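Local structure of deoxyribodipyrimidine photo-lyase (Oryza sativa Japonica Group, 3UMV) at residues A[42-45]-A[46-50]; A[343-346]-A[347-350]; A[476-479]-A[480-484]. The protein repairs ultraviolet-damaged DNA by light-driven splitting of cyclobutane pyrimidine dimers back into two pyrimidines, using one bound FAD as its cofactor. All coordinates share one frame; numbering follows the deposited sequence. Where two conformers were deposited one is given.

Contact 1 of 3, residues A[42-45]-A[46-50]; sequences YWML and RDQRL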
loop_
_atom_site.group_PDB
_atom_site.type_symbol
_atom_site.label_atom_id
_atom_site.label_comp_id
_atom_site.label_asym_id
_atom_site.label_seq_id
_atom_site.Cartn_x
_atom_site.Cartn_y
_atom_site.Cartn_z
ATOM N N TYR A 42 -15.620 -11.853 7.595
ATOM C CA TYR A 42 -14.759 -11.042 6.748
ATOM C C TYR A 42 -13.333 -11.138 7.286
ATOM O O TYR A 42 -13.040 -10.692 8.399
ATOM C CB TYR A 42 -15.240 -9.579 6.693
ATOM C CG TYR A 42 -14.229 -8.589 6.141
ATOM C CD1 TYR A 42 -13.391 -8.924 5.078
ATOM C CD2 TYR A 42 -14.126 -7.300 6.672
ATOM C CE1 TYR A 42 -12.455 -8.022 4.580
ATOM C CE2 TYR A 42 -13.193 -6.378 6.168
ATOM C CZ TYR A 42 -12.374 -6.742 5.118
ATOM O OH TYR A 42 -11.461 -5.838 4.609
ATOM N N TRP A 43 -12.476 -11.794 6.513
ATOM C CA TRP A 43 -11.057 -11.849 6.811
ATOM C C TRP A 43 -10.427 -10.556 6.302
ATOM O O TRP A 43 -10.160 -10.406 5.115
ATOM C CB TRP A 43 -10.428 -13.091 6.158
ATOM C CG TRP A 43 -8.920 -13.153 6.268
ATOM C CD1 TRP A 43 -8.120 -12.394 7.080
ATOM C CD2 TRP A 43 -8.033 -14.002 5.517
ATOM N NE1 TRP A 43 -6.807 -12.732 6.896
ATOM C CE2 TRP A 43 -6.721 -13.711 5.940
ATOM C CE3 TRP A 43 -8.223 -14.982 4.531
ATOM C CZ2 TRP A 43 -5.592 -14.362 5.406
ATOM C CZ3 TRP A 43 -7.095 -15.635 4.004
ATOM C CH2 TRP A 43 -5.805 -15.319 4.445
ATOM N N MET A 44 -10.250 -9.607 7.218
ATOM C CA MET A 44 -9.636 -8.322 6.921
ATOM C C MET A 44 -8.126 -8.479 6.827
ATOM O O MET A 44 -7.509 -9.034 7.730
ATOM C CB MET A 44 -9.966 -7.359 8.059
ATOM C CG MET A 44 -9.380 -5.958 7.898
ATOM S SD MET A 44 -9.744 -4.969 9.362
ATOM C CE MET A 44 -11.427 -4.437 9.049
ATOM N N LEU A 45 -7.530 -7.981 5.750
ATOM C CA LEU A 45 -6.080 -7.975 5.639
ATOM C C LEU A 45 -5.561 -6.662 5.094
ATOM O O LEU A 45 -4.882 -5.927 5.808
ATOM C CB LEU A 45 -5.575 -9.163 4.814
ATOM C CG LEU A 45 -4.070 -9.415 4.910
ATOM C CD1 LEU A 45 -3.810 -10.898 4.661
ATOM C CD2 LEU A 45 -3.285 -8.534 3.927
ATOM N N ARG A 46 -5.883 -6.354 3.841
ATOM C CA ARG A 46 -5.377 -5.115 3.245
ATOM C C ARG A 46 -6.141 -3.875 3.677
ATOM O O ARG A 46 -5.564 -2.786 3.762
ATOM C CB ARG A 46 -5.352 -5.199 1.723
ATOM C CG ARG A 46 -4.476 -4.121 1.081
ATOM C CD ARG A 46 -4.547 -4.226 -0.416
ATOM N NE ARG A 46 -3.586 -3.363 -1.086
ATOM C CZ ARG A 46 -3.471 -3.319 -2.410
ATOM N NH1 ARG A 46 -4.251 -4.096 -3.158
ATOM N NH2 ARG A 46 -2.580 -2.524 -2.983
ATOM N N ASP A 47 -7.430 -4.020 3.961
ATOM C CA ASP A 47 -8.242 -2.825 4.160
ATOM C C ASP A 47 -8.701 -2.683 5.606
ATOM O O ASP A 47 -9.808 -3.076 5.976
ATOM C CB ASP A 47 -9.396 -2.819 3.150
ATOM C CG ASP A 47 -8.889 -2.756 1.710
ATOM O OD1 ASP A 47 -8.849 -3.814 1.057
ATOM O OD2 ASP A 47 -8.470 -1.661 1.250
ATOM N N GLN A 48 -7.809 -2.109 6.413
ATOM C CA GLN A 48 -7.958 -2.044 7.855
ATOM C C GLN A 48 -8.791 -0.844 8.294
ATOM O O GLN A 48 -8.282 0.110 8.910
ATOM C CB GLN A 48 -6.579 -2.063 8.505
ATOM C CG GLN A 48 -5.822 -3.341 8.164
ATOM C CD GLN A 48 -4.319 -3.197 8.266
ATOM O OE1 GLN A 48 -3.806 -2.433 9.087
ATOM N NE2 GLN A 48 -3.603 -3.944 7.435
ATOM N N ARG A 49 -10.075 -0.920 7.957
ATOM C CA ARG A 49 -11.060 0.126 8.219
ATOM C C ARG A 49 -12.462 -0.470 8.145
ATOM O O ARG A 49 -12.695 -1.463 7.455
ATOM C CB ARG A 49 -10.931 1.267 7.202
ATOM C CG ARG A 49 -11.428 0.909 5.803
ATOM C CD ARG A 49 -11.130 2.016 4.764
ATOM N NE ARG A 49 -11.543 1.540 3.444
ATOM C CZ ARG A 49 -10.776 0.832 2.621
ATOM N NH1 ARG A 49 -9.502 0.564 2.931
ATOM N NH2 ARG A 49 -11.280 0.410 1.470
ATOM N N LEU A 50 -13.394 0.144 8.869
ATOM C CA LEU A 50 -14.797 -0.265 8.819
ATOM C C LEU A 50 -15.586 0.578 7.811
ATOM O O LEU A 50 -16.529 0.082 7.204
ATOM C CB LEU A 50 -15.437 -0.190 10.202
ATOM C CG LEU A 50 -14.692 -0.993 11.264
ATOM C CD1 LEU A 50 -15.301 -0.769 12.649
ATOM C CD2 LEU A 50 -14.690 -2.472 10.883
#
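At the C-terminal end of strand 40-44, where the chain leaves the sheet of the photolyase alpha/beta domain, Leu45 and Gln48 are joined round a tight bend. Gln48 NE2 donates to Leu45 O at 2.9 Å, with an N-H...O angle of 169°. The donor stands almost on the extension of the C=O bond, and the oxygen lies close to the plane of the amide, which fixes how that amide is rotated. Gln48 CG, set beside its own backbone N (chi1 -61°), brings the amide N-H round to the end of the Leu45 carbonyl. Gln48 is also the centre of an inverse gamma turn: Arg49 N bonds weakly to Asp47 O at 2.9 Å.

The same Asp47 carbonyl oxygen is also approached by side chains of the strand. Met44 CG comes to 3.5 Å from Asp47 O, and the thioether then bends at chi3 (-81°), carrying Met44 CE to 3.6 Å from Arg49 O and, more loosely, to the CD2 methyl of Leu50. Met44 thus packs along the loop backbone, with helix 87-106 on another flank. This is the loop after a strand central to the Rossmann-like (HUP) sheet, and it runs on into helix 54-66. Tyr42 OH reaches the bend as well, 3.9 Å from Asp47 CB, while bonding to Asp136.

Among the loop residues themselves, Arg49 NH1 forms a salt bridge with Asp47 OD2 at 3.0 Å, using the anti lone pair of that oxygen. His169 ND1 is a second partner of Asp47 OD2, and Arg49 NH1 also binds Gly291 O. Arg46, extended from CG to NE, runs roughly parallel to Arg49 and forms a salt bridge with Asp328.

Contact 2 of 3, residues A[343-346]-A[347-350]; sequences AWEW and ARKT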
loop_
_atom_site.group_PDB
_atom_site.type_symbol
_atom_site.label_atom_id
_atom_site.label_comp_id
_atom_site.label_asym_id
_atom_site.label_seq_id
_atom_site.Cartn_x
_atom_site.Cartn_y
_atom_site.Cartn_z
ATOM N N ALA A 343 10.621 -6.703 -15.776
ATOM C CA ALA A 343 10.658 -5.521 -16.651
ATOM C C ALA A 343 10.342 -5.860 -18.116
ATOM O O ALA A 343 10.378 -7.018 -18.529
ATOM C CB ALA A 343 12.006 -4.782 -16.549
ATOM N N TRP A 344 10.026 -4.834 -18.901
ATOM C CA TRP A 344 9.734 -5.020 -20.319
ATOM C C TRP A 344 11.007 -5.384 -21.095
ATOM O O TRP A 344 12.105 -5.025 -20.678
ATOM C CB TRP A 344 9.074 -3.761 -20.894
ATOM C CG TRP A 344 7.595 -3.912 -21.196
ATOM C CD1 TRP A 344 7.019 -3.998 -22.432
ATOM C CD2 TRP A 344 6.517 -3.980 -20.249
ATOM N NE1 TRP A 344 5.656 -4.121 -22.311
ATOM C CE2 TRP A 344 5.324 -4.111 -20.983
ATOM C CE3 TRP A 344 6.448 -3.932 -18.857
ATOM C CZ2 TRP A 344 4.073 -4.199 -20.370
ATOM C CZ3 TRP A 344 5.207 -4.030 -18.247
ATOM C CH2 TRP A 344 4.037 -4.160 -19.001
ATOM N N GLU A 345 10.866 -6.084 -22.221
ATOM C CA GLU A 345 12.039 -6.556 -22.973
ATOM C C GLU A 345 13.013 -5.444 -23.391
ATOM O O GLU A 345 14.230 -5.628 -23.327
ATOM C CB GLU A 345 11.614 -7.387 -24.193
ATOM C CG GLU A 345 12.753 -8.154 -24.813
ATOM C CD GLU A 345 12.338 -8.920 -26.054
ATOM O OE1 GLU A 345 13.133 -9.758 -26.526
ATOM O OE2 GLU A 345 11.225 -8.682 -26.562
ATOM N N TRP A 346 12.497 -4.282 -23.785
ATOM C CA TRP A 346 13.376 -3.208 -24.231
ATOM C C TRP A 346 14.307 -2.803 -23.095
ATOM O O TRP A 346 15.472 -2.504 -23.320
ATOM C CB TRP A 346 12.577 -1.996 -24.712
ATOM C CG TRP A 346 11.953 -1.176 -23.610
ATOM C CD1 TRP A 346 10.696 -1.310 -23.107
ATOM C CD2 TRP A 346 12.561 -0.089 -22.889
ATOM N NE1 TRP A 346 10.481 -0.382 -22.113
ATOM C CE2 TRP A 346 11.610 0.374 -21.958
ATOM C CE3 TRP A 346 13.819 0.526 -22.934
ATOM C CZ2 TRP A 346 11.866 1.426 -21.089
ATOM C CZ3 TRP A 346 14.077 1.575 -22.063
ATOM C CH2 TRP A 346 13.098 2.010 -21.149
ATOM N N ALA A 347 13.762 -2.782 -21.880
ATOM C CA ALA A 347 14.497 -2.323 -20.703
ATOM C C ALA A 347 15.502 -3.378 -20.263
ATOM O O ALA A 347 16.648 -3.074 -19.909
ATOM C CB ALA A 347 13.547 -1.991 -19.582
ATOM N N ARG A 348 15.076 -4.636 -20.274
ATOM C CA ARG A 348 16.012 -5.708 -19.954
ATOM C C ARG A 348 17.204 -5.689 -20.887
ATOM O O ARG A 348 18.346 -5.781 -20.442
ATOM C CB ARG A 348 15.317 -7.072 -19.974
ATOM C CG ARG A 348 14.297 -7.221 -18.848
ATOM C CD ARG A 348 13.578 -8.566 -18.830
ATOM N NE ARG A 348 12.423 -8.646 -19.730
ATOM C CZ ARG A 348 12.374 -9.412 -20.818
ATOM N NH1 ARG A 348 13.429 -10.138 -21.170
ATOM N NH2 ARG A 348 11.272 -9.450 -21.565
ATOM N N LYS A 349 16.942 -5.544 -22.180
ATOM C CA LYS A 349 18.015 -5.581 -23.174
ATOM C C LYS A 349 18.978 -4.401 -23.034
ATOM O O LYS A 349 20.196 -4.559 -23.130
ATOM C CB LYS A 349 17.436 -5.657 -24.581
ATOM C CG LYS A 349 16.805 -7.012 -24.871
ATOM C CD LYS A 349 16.001 -7.009 -26.157
ATOM C CE LYS A 349 16.887 -7.052 -27.374
ATOM N NZ LYS A 349 16.114 -7.043 -28.660
ATOM N N THR A 350 18.437 -3.213 -22.799
ATOM C CA THR A 350 19.311 -2.053 -22.694
ATOM C C THR A 350 20.181 -2.138 -21.441
ATOM O O THR A 350 21.345 -1.772 -21.464
ATOM C CB THR A 350 18.543 -0.710 -22.754
ATOM O OG1 THR A 350 19.474 0.345 -23.025
ATOM C CG2 THR A 350 17.855 -0.419 -21.444
HETATM O O HOH W 1 14.438 -9.301 -28.780
#
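The backbone turns from an extended run at Ala343 and Trp344 into helix 345-353, with Trp344 at the N-cap position and Trp344 O accepting from Arg348 N at 3.0 Å; Glu345 O to Lys349 N and Trp346 O to Thr350 N continue the i to i+4 pattern. Arg348 folds back over this first turn. Its chain bends at chi3 (-84°), and NE donates to Ala343 O at 2.9 Å; the oxygen lies in the guanidinium plane, although the donor stands well above the plane of the carbonyl. One guanidinium face rests on Glu345, with Arg348 NH2 3.3 Å from Glu345 CA.

Glu345 and Lys349 lean across each other at a slant, Glu345 CG meeting Lys349 CD at 3.7 Å. Their charged ends stay apart and are bridged by a water that donates to Glu345 OE1 at 2.6 Å and accepts from Lys349 NZ at 2.8 Å. Ala347 CB makes a CH-pi contact over the six-membered ring of Trp346, 3.9 Å from its centroid.

Trp344 meets Tyr183 edge-to-face and touches Leu444, Trp346 packs on Tyr183 and Ile458, and Thr350 OG1 bonds to Lys457 N, tying the start of helix 345-353 to the loops around it.

Contact 3 of 3, residues A[476-479]-A[480-484]; sequences ISYV and KRLAG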
loop_
_atom_site.group_PDB
_atom_site.type_symbol
_atom_site.label_atom_id
_atom_site.label_comp_id
_atom_site.label_asym_id
_atom_site.label_seq_id
_atom_site.Cartn_x
_atom_site.Cartn_y
_atom_site.Cartn_z
ATOM N N ILE A 476 18.635 19.713 1.690
ATOM C CA ILE A 476 19.700 19.120 2.477
ATOM C C ILE A 476 19.690 19.614 3.924
ATOM O O ILE A 476 19.760 18.799 4.847
ATOM C CB ILE A 476 21.060 19.342 1.816
ATOM C CG1 ILE A 476 21.140 18.508 0.535
ATOM C CG2 ILE A 476 22.183 18.955 2.768
ATOM C CD1 ILE A 476 22.275 18.912 -0.371
ATOM N N SER A 477 19.563 20.933 4.110
ATOM C CA SER A 477 19.467 21.549 5.438
ATOM C C SER A 477 18.280 21.039 6.240
ATOM O O SER A 477 18.403 20.756 7.433
ATOM C CB SER A 477 19.352 23.075 5.319
ATOM O OG SER A 477 20.524 23.627 4.762
ATOM N N TYR A 478 17.127 20.966 5.576
ATOM C CA TYR A 478 15.892 20.448 6.157
ATOM C C TYR A 478 16.035 19.006 6.649
ATOM O O TYR A 478 15.588 18.669 7.741
ATOM C CB TYR A 478 14.766 20.559 5.130
ATOM C CG TYR A 478 13.595 19.640 5.364
ATOM C CD1 TYR A 478 13.485 18.439 4.675
ATOM C CD2 TYR A 478 12.601 19.976 6.264
ATOM C CE1 TYR A 478 12.408 17.595 4.884
ATOM C CE2 TYR A 478 11.530 19.149 6.486
ATOM C CZ TYR A 478 11.433 17.962 5.799
ATOM O OH TYR A 478 10.350 17.149 6.032
ATOM N N VAL A 479 16.669 18.152 5.856
ATOM C CA VAL A 479 16.882 16.781 6.311
ATOM C C VAL A 479 17.884 16.712 7.469
ATOM O O VAL A 479 17.682 15.963 8.428
ATOM C CB VAL A 479 17.321 15.837 5.187
ATOM C CG1 VAL A 479 17.578 14.449 5.751
ATOM C CG2 VAL A 479 16.250 15.757 4.094
ATOM N N LYS A 480 18.958 17.490 7.383
ATOM C CA LYS A 480 19.930 17.560 8.473
ATOM C C LYS A 480 19.224 17.856 9.798
ATOM O O LYS A 480 19.477 17.201 10.806
ATOM C CB LYS A 480 20.990 18.626 8.187
ATOM C CG LYS A 480 22.162 18.617 9.161
ATOM C CD LYS A 480 22.679 20.026 9.424
ATOM C CE LYS A 480 23.024 20.754 8.130
ATOM N NZ LYS A 480 23.437 22.171 8.373
ATOM N N ARG A 481 18.325 18.835 9.791
ATOM C CA ARG A 481 17.586 19.183 10.999
ATOM C C ARG A 481 16.671 18.052 11.469
ATOM O O ARG A 481 16.541 17.812 12.669
ATOM C CB ARG A 481 16.792 20.475 10.795
ATOM C CG ARG A 481 17.663 21.666 10.444
ATOM C CD ARG A 481 16.915 22.973 10.602
ATOM N NE ARG A 481 15.746 23.050 9.735
ATOM C CZ ARG A 481 15.775 23.485 8.480
ATOM N NH1 ARG A 481 14.659 23.525 7.765
ATOM N NH2 ARG A 481 16.920 23.879 7.940
ATOM N N LEU A 482 16.044 17.358 10.523
ATOM C CA LEU A 482 15.190 16.215 10.851
ATOM C C LEU A 482 15.998 15.080 11.481
ATOM O O LEU A 482 15.624 14.543 12.526
ATOM C CB LEU A 482 14.471 15.694 9.603
ATOM C CG LEU A 482 13.018 16.134 9.417
ATOM C CD1 LEU A 482 12.421 15.503 8.170
ATOM C CD2 LEU A 482 12.188 15.781 10.645
ATOM N N ALA A 483 17.101 14.717 10.836
ATOM C CA ALA A 483 17.969 13.658 11.342
ATOM C C ALA A 483 18.470 13.992 12.748
ATOM O O ALA A 483 18.458 13.147 13.642
ATOM C CB ALA A 483 19.138 13.428 10.394
ATOM N N GLY A 484 18.902 15.233 12.942
ATOM C CA GLY A 484 19.387 15.661 14.240
ATOM C C GLY A 484 18.369 15.402 15.335
ATOM O O GLY A 484 18.676 14.770 16.345
#
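Tyr478 lies alongside Leu482, one turn further on in helix 472-489, and the two side chains point the same way. The touching is done by the far end of the ring: Leu482 CD1 sits 3.4 Å from Tyr478 OH and 3.6 Å from Tyr478 CZ. With CG anti to its own nitrogen (chi1 159°), the tyrosine ring stands out from the helix at a steep angle to its axis, and Leu482 leans back toward it, bringing CD1 to the phenol end.

Arg481 also reaches back toward the N-terminal end of the helix. In the conformer described, one of two deposited, it bends at chi3 (-61°) and doubles back until one guanidinium face lies over the backbone between Ser477 and Tyr478. Arg481 CZ is then 3.8 Å from Tyr478 CA, and Arg481 NH1 approaches the tyrosine near the plane of its ring, at the edge, so this is not a cation-pi stack. Arg481 CG comes to 3.2 Å from Ser477 O, the oxygen to which the backbone N of Arg481 itself bonds at 3.0 Å.

The i to i+4 ladder beneath is regular, and its straightest rung is Ala483 N to Val479 O at 2.8 Å, with an N-H...O angle of 177°. Ser477 OG bonds back to Asp473 O. The helix packs on helix 376-388, where Val479 meets Leu383, Ile476 Ala380, Ala483 His387 and Tyr478 Glu384.

Across the two segments the side chains meet by van der Waals contact, while backbone bonds do the polar work; Arg481 lies at the exposed surface, its charge probably at least partly hydrated.

In the fold
The three contacts follow one another along the chain and lie far apart, their centres 36 to 37 Å from each other, with no touch between them. Contact 1 belongs to the N-terminal alpha/beta domain, in the loop between strand 40-44 and helix 54-66, and is buried. Contacts 2 and 3 lie on the opposite side of the chain's centre from it, on helices 345-353 and 472-489 of the helical FAD-binding part. Although contacts 1 and 2 have nearest atoms about 17 Å apart, Arg46 and Trp344 each lie near a residue of the 319-327 segment, which probably binds FAD. Contact 3 is at the surface, on the last helix.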